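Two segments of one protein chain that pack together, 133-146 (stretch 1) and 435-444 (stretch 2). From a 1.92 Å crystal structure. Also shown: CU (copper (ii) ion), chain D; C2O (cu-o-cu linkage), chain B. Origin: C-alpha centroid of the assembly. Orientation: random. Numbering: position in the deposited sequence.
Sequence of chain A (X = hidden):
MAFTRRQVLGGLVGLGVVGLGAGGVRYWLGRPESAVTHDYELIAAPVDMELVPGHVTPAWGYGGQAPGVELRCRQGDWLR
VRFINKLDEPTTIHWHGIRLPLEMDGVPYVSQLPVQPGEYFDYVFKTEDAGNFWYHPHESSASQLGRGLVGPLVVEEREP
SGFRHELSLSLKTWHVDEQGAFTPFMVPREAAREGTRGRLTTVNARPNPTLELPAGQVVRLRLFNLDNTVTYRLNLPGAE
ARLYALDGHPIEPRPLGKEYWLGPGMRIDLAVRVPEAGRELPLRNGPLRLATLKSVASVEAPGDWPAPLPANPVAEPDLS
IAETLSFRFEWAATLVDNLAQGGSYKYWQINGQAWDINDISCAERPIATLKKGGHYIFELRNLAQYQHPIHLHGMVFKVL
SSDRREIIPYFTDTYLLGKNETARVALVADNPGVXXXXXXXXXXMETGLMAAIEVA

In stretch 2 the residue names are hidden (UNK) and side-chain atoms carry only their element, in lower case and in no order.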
# COMPACT_ATOMS: atom_id res chain seq x y z
N PHE A 133 -0.76 6.71 -1.94
CA PHE A 133 -1.25 5.48 -2.56
C PHE A 133 0.02 4.87 -3.06
O PHE A 133 1.15 5.41 -2.81
CB PHE A 133 -2.31 5.80 -3.66
CG PHE A 133 -3.47 6.45 -3.11
CD1 PHE A 133 -4.38 5.75 -2.43
CD2 PHE A 133 -3.52 7.84 -3.07
CE1 PHE A 133 -5.44 6.38 -1.81
CE2 PHE A 133 -4.52 8.49 -2.42
CZ PHE A 133 -5.52 7.75 -1.81
N TRP A 134 -0.14 3.78 -3.75
CA TRP A 134 1.05 3.22 -4.48
C TRP A 134 0.59 2.42 -5.65
O TRP A 134 -0.62 2.18 -5.84
CB TRP A 134 1.98 2.37 -3.55
CG TRP A 134 1.39 1.19 -2.89
CD1 TRP A 134 0.31 1.14 -2.10
CD2 TRP A 134 1.87 -0.13 -3.02
NE1 TRP A 134 0.11 -0.14 -1.70
CE2 TRP A 134 1.09 -0.93 -2.23
CE3 TRP A 134 2.95 -0.69 -3.67
CZ2 TRP A 134 1.28 -2.28 -2.15
CZ3 TRP A 134 3.18 -2.02 -3.55
CH2 TRP A 134 2.38 -2.81 -2.76
N TYR A 135 1.56 1.95 -6.38
CA TYR A 135 1.30 1.21 -7.60
C TYR A 135 2.26 0.05 -7.74
O TYR A 135 3.46 0.13 -7.39
CB TYR A 135 1.40 2.20 -8.79
CG TYR A 135 2.77 2.79 -9.03
CD1 TYR A 135 3.61 2.20 -9.94
CD2 TYR A 135 3.19 3.96 -8.42
CE1 TYR A 135 4.86 2.70 -10.22
CE2 TYR A 135 4.45 4.49 -8.72
CZ TYR A 135 5.27 3.82 -9.63
OH TYR A 135 6.52 4.21 -9.97
N HIS A 136 1.76 -0.98 -8.36
CA HIS A 136 2.54 -2.18 -8.53
C HIS A 136 1.81 -3.09 -9.48
O HIS A 136 0.69 -2.82 -9.80
CB HIS A 136 2.69 -2.89 -7.17
CG HIS A 136 1.39 -3.26 -6.55
ND1 HIS A 136 0.64 -4.35 -6.94
CD2 HIS A 136 0.70 -2.66 -5.56
CE1 HIS A 136 -0.46 -4.40 -6.20
NE2 HIS A 136 -0.44 -3.39 -5.34
N PRO A 137 2.47 -4.14 -9.96
CA PRO A 137 1.79 -5.04 -10.89
C PRO A 137 0.81 -5.83 -10.21
O PRO A 137 0.82 -5.90 -8.98
CB PRO A 137 2.92 -5.96 -11.39
CG PRO A 137 4.12 -5.12 -11.24
CD PRO A 137 3.92 -4.34 -10.00
N HIS A 138 -0.07 -6.40 -11.01
CA HIS A 138 -0.98 -7.40 -10.53
C HIS A 138 -0.91 -8.69 -11.37
O HIS A 138 -1.89 -9.34 -11.58
CB HIS A 138 -2.36 -6.84 -10.55
CG HIS A 138 -3.10 -7.17 -9.34
ND1 HIS A 138 -3.65 -8.41 -9.15
CD2 HIS A 138 -3.26 -6.49 -8.19
CE1 HIS A 138 -4.19 -8.47 -7.95
NE2 HIS A 138 -3.99 -7.31 -7.37
N GLU A 139 0.30 -9.00 -11.82
CA GLU A 139 0.60 -10.09 -12.70
C GLU A 139 1.93 -10.57 -12.21
O GLU A 139 2.80 -9.74 -12.02
CB GLU A 139 0.71 -9.62 -14.17
CG GLU A 139 1.11 -10.73 -15.17
CD GLU A 139 -0.02 -11.33 -16.03
OE1 GLU A 139 0.25 -11.73 -17.20
OE2 GLU A 139 -1.16 -11.43 -15.56
N SER A 140 2.12 -11.87 -12.02
CA SER A 140 3.41 -12.42 -11.56
C SER A 140 3.89 -11.65 -10.33
O SER A 140 5.02 -11.22 -10.25
CB SER A 140 4.49 -12.31 -12.69
OG SER A 140 4.04 -12.85 -13.93
N SER A 141 3.01 -11.51 -9.38
CA SER A 141 3.09 -10.46 -8.42
C SER A 141 4.26 -10.64 -7.50
O SER A 141 5.09 -9.75 -7.39
CB SER A 141 1.75 -10.33 -7.67
OG SER A 141 0.61 -10.13 -8.55
N ALA A 142 4.40 -11.82 -6.89
CA ALA A 142 5.50 -12.11 -5.93
C ALA A 142 6.84 -11.82 -6.53
O ALA A 142 7.71 -11.11 -5.95
CB ALA A 142 5.41 -13.59 -5.50
N SER A 143 7.00 -12.36 -7.73
CA SER A 143 8.21 -12.15 -8.49
C SER A 143 8.43 -10.65 -8.93
O SER A 143 9.52 -10.05 -8.74
CB SER A 143 8.16 -13.08 -9.73
OG SER A 143 9.34 -12.87 -10.46
N GLN A 144 7.43 -10.08 -9.53
CA GLN A 144 7.56 -8.71 -10.11
C GLN A 144 7.62 -7.64 -9.01
O GLN A 144 8.46 -6.78 -9.06
CB GLN A 144 6.49 -8.43 -11.14
CG GLN A 144 6.55 -9.25 -12.43
CD GLN A 144 5.61 -8.80 -13.56
OE1 GLN A 144 5.62 -9.38 -14.62
NE2 GLN A 144 4.80 -7.81 -13.33
N LEU A 145 6.76 -7.73 -8.01
CA LEU A 145 6.90 -6.86 -6.83
C LEU A 145 8.18 -7.16 -6.11
O LEU A 145 8.88 -6.24 -5.74
CB LEU A 145 5.75 -7.02 -5.82
CG LEU A 145 4.42 -6.31 -6.15
CD1 LEU A 145 3.55 -7.13 -7.04
CD2 LEU A 145 3.60 -6.03 -4.91
N GLY A 146 8.47 -8.44 -5.94
CA GLY A 146 9.68 -8.85 -5.29
C GLY A 146 10.92 -8.28 -5.91
O GLY A 146 11.88 -7.94 -5.20
N UNK A 435 -14.04 -6.63 -8.34
CA UNK A 435 -12.87 -6.15 -7.60
C UNK A 435 -12.23 -7.25 -6.77
O UNK A 435 -12.88 -7.90 -5.96
c UNK A 435 -12.33 -2.72 -8.54
c UNK A 435 -14.71 -2.50 -8.76
c UNK A 435 -13.35 -0.98 -9.93
c UNK A 435 -14.08 -4.14 -7.32
c UNK A 435 -13.30 -5.07 -6.63
n UNK A 435 -15.82 -3.11 -8.26
c UNK A 435 -12.23 -1.61 -9.43
c UNK A 435 -13.59 -3.15 -8.20
c UNK A 435 -15.43 -4.11 -7.41
c UNK A 435 -14.59 -1.40 -9.61
N UNK A 436 -10.94 -7.39 -6.96
CA UNK A 436 -10.13 -8.29 -6.13
C UNK A 436 -10.13 -7.89 -4.66
O UNK A 436 -10.08 -6.70 -4.28
s UNK A 436 -9.31 -10.30 -8.54
c UNK A 436 -8.45 -8.76 -8.06
c UNK A 436 -8.67 -8.38 -6.60
c UNK A 436 -11.00 -9.73 -8.88
N UNK A 437 -10.12 -8.94 -3.88
CA UNK A 437 -10.22 -8.88 -2.45
C UNK A 437 -9.27 -9.92 -1.92
O UNK A 437 -9.46 -11.09 -2.14
c UNK A 437 -11.46 -8.12 0.14
c UNK A 437 -12.68 -10.15 -0.06
c UNK A 437 -11.60 -9.21 -2.08
c UNK A 437 -11.88 -9.17 -0.64
c UNK A 437 -13.02 -10.11 1.28
c UNK A 437 -12.56 -9.05 2.05
c UNK A 437 -11.76 -8.08 1.49
N UNK A 438 -8.19 -9.46 -1.34
CA UNK A 438 -7.11 -10.35 -1.07
C UNK A 438 -6.15 -9.91 0.05
O UNK A 438 -6.06 -8.71 0.46
c UNK A 438 -3.80 -8.22 -2.88
c UNK A 438 -5.54 -9.56 -2.86
n UNK A 438 -4.68 -7.75 -3.72
c UNK A 438 -5.80 -8.54 -3.71
n UNK A 438 -4.31 -9.30 -2.33
c UNK A 438 -6.39 -10.68 -2.38
N UNK A 439 -5.42 -10.90 0.58
CA UNK A 439 -4.40 -10.60 1.54
C UNK A 439 -3.29 -10.00 0.71
O UNK A 439 -2.99 -10.46 -0.42
s UNK A 439 -2.35 -11.44 3.15
c UNK A 439 -3.88 -11.84 2.25
N UNK A 440 -2.68 -8.95 1.24
CA UNK A 440 -1.60 -8.25 0.50
C UNK A 440 -0.14 -8.73 0.83
O UNK A 440 0.89 -8.08 0.49
n UNK A 440 -0.13 -5.89 -1.07
n UNK A 440 -1.37 -4.98 -2.58
c UNK A 440 -2.21 -5.45 -1.62
c UNK A 440 -1.80 -6.74 0.63
c UNK A 440 -0.12 -5.28 -2.25
c UNK A 440 -1.44 -6.01 -0.64
N UNK A 441 -0.07 -9.91 1.48
CA UNK A 441 1.18 -10.64 1.66
C UNK A 441 1.11 -11.41 0.38
O UNK A 441 0.14 -12.20 0.16
c UNK A 441 2.35 -12.52 2.85
c UNK A 441 1.32 -10.72 4.18
c UNK A 441 1.19 -11.56 2.90
N UNK A 442 2.06 -11.09 -0.50
CA UNK A 442 1.92 -11.48 -1.91
C UNK A 442 1.91 -12.99 -2.10
O UNK A 442 1.16 -13.51 -2.90
c UNK A 442 3.07 -9.29 -2.67
c UNK A 442 2.78 -11.27 -4.27
c UNK A 442 1.76 -8.57 -3.06
c UNK A 442 3.00 -10.84 -2.82
N UNK A 443 2.72 -13.68 -1.34
CA UNK A 443 2.61 -15.15 -1.12
C UNK A 443 1.27 -15.72 -0.77
O UNK A 443 0.89 -16.72 -1.32
o UNK A 443 5.45 -16.58 0.45
c UNK A 443 4.80 -15.93 -0.36
o UNK A 443 5.18 -15.64 -1.51
c UNK A 443 3.49 -15.52 0.06
N UNK A 444 0.58 -15.13 0.17
CA UNK A 444 -0.73 -15.65 0.51
C UNK A 444 -1.71 -15.41 -0.58
O UNK A 444 -2.57 -16.26 -0.76
c UNK A 444 -0.55 -15.35 2.96
c UNK A 444 0.52 -16.15 3.18
c UNK A 444 -1.30 -15.00 1.74
n UNK A 444 0.80 -16.09 4.52
c UNK A 444 -0.06 -15.27 5.10
n UNK A 444 -0.87 -14.79 4.17
CU CU D . -2.18 -13.22 4.47
CU2 C2O B . -1.69 -3.33 -3.77
CU3 C2O B . -4.67 -6.38 -5.49
O1 C2O B . -3.24 -4.89 -4.48

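Position 435 carries one carbon and then fused five- and six-membered rings holding eight carbons and one nitrogen, the indole of tryptophan. Trp435 lies out of reach of stretch 1; its large ring system is buried, and its ring nitrogen is hydrogen-bonded elsewhere in the structure.

Position 436 has an unbranched chain of two carbons, a sulfur and a terminal carbon, which only methionine provides. In Met436 the CA-to-CB bond points toward stretch 1, but the end of the chain leads away. Its CG is 4.3 Å from CE1 of His138, a loose contact suited to a flexible, apolar chain beside a metal-binding imidazole.

Position 437 bears one carbon and a ring of six carbons, hence phenylalanine. Phe437 is buried and touches nothing on stretch 1; its wholly apolar ring needs no polar partner there.

Position 438 shows one carbon and a five-membered ring of three carbons and two nitrogens. One of those nitrogens lies 3.7 Å from NE2 of His138 and 2.2 Å from CU3 of the Cu-O-Cu linkage, so the residue is histidine. His438 binds copper through NE2, while ND1 donates a hydrogen bond to the backbone O at position 439, 2.6 Å away, which helps to fix the ring's orientation.

Position 439 has one carbon and one sulfur: cysteine. Cys439 is out of reach of stretch 1 and binds the separate copper ion, with SG 2.2 Å from CU, the short distance expected of a coordinating thiolate. SG also accepts a hydrogen bond from the backbone N of position 441, at 3.2 Å.

Position 440 has one carbon and a ring of three carbons and two nitrogens. A ring nitrogen is 2.1 Å from CU2 of the linkage. A ring carbon is 3.3 Å from CZ2 of Trp134; this is again histidine. NE2 of His440 and NE2 of His136 are 3.3 Å apart, not through a hydrogen bond but because both bind CU2.

Position 441 has three carbons, one carrying the other two: valine. Val441 precedes the helix, out of reach of stretch 1; its compact, apolar side chain suits a buried site.

Position 442 has four carbons, forked at the first, with one arm two carbons long: isoleucine. Ile442 lays CG2 3.1 Å from N of Ala142 and CD1 3.6 Å from CD2 of Leu145, so one arm of the fork meets Ser141 and Ala142 and the longer arm meets Leu145.

Position 443 has two carbons, the second carrying two oxygens: aspartate. Asp443 comes no closer than 4.5 Å, from OD1 to CB of Ala142; its buried carboxylate is accommodated because OD2 is hydrogen-bonded elsewhere in the structure.

Position 444 has one carbon and a five-membered ring of three carbons and two nitrogens, one nitrogen 2.1 Å from CU and none of it near stretch 1: histidine. His444 joins Cys439 at that copper through ND1.

The contact therefore works without a hydrogen bond between the stretches. His136 and His440 share CU2, His138 and His438 share CU3, and Ile442 adds apolar packing against the helix of stretch 1.

Stretch 2 435-444: WMFHCHVIDH
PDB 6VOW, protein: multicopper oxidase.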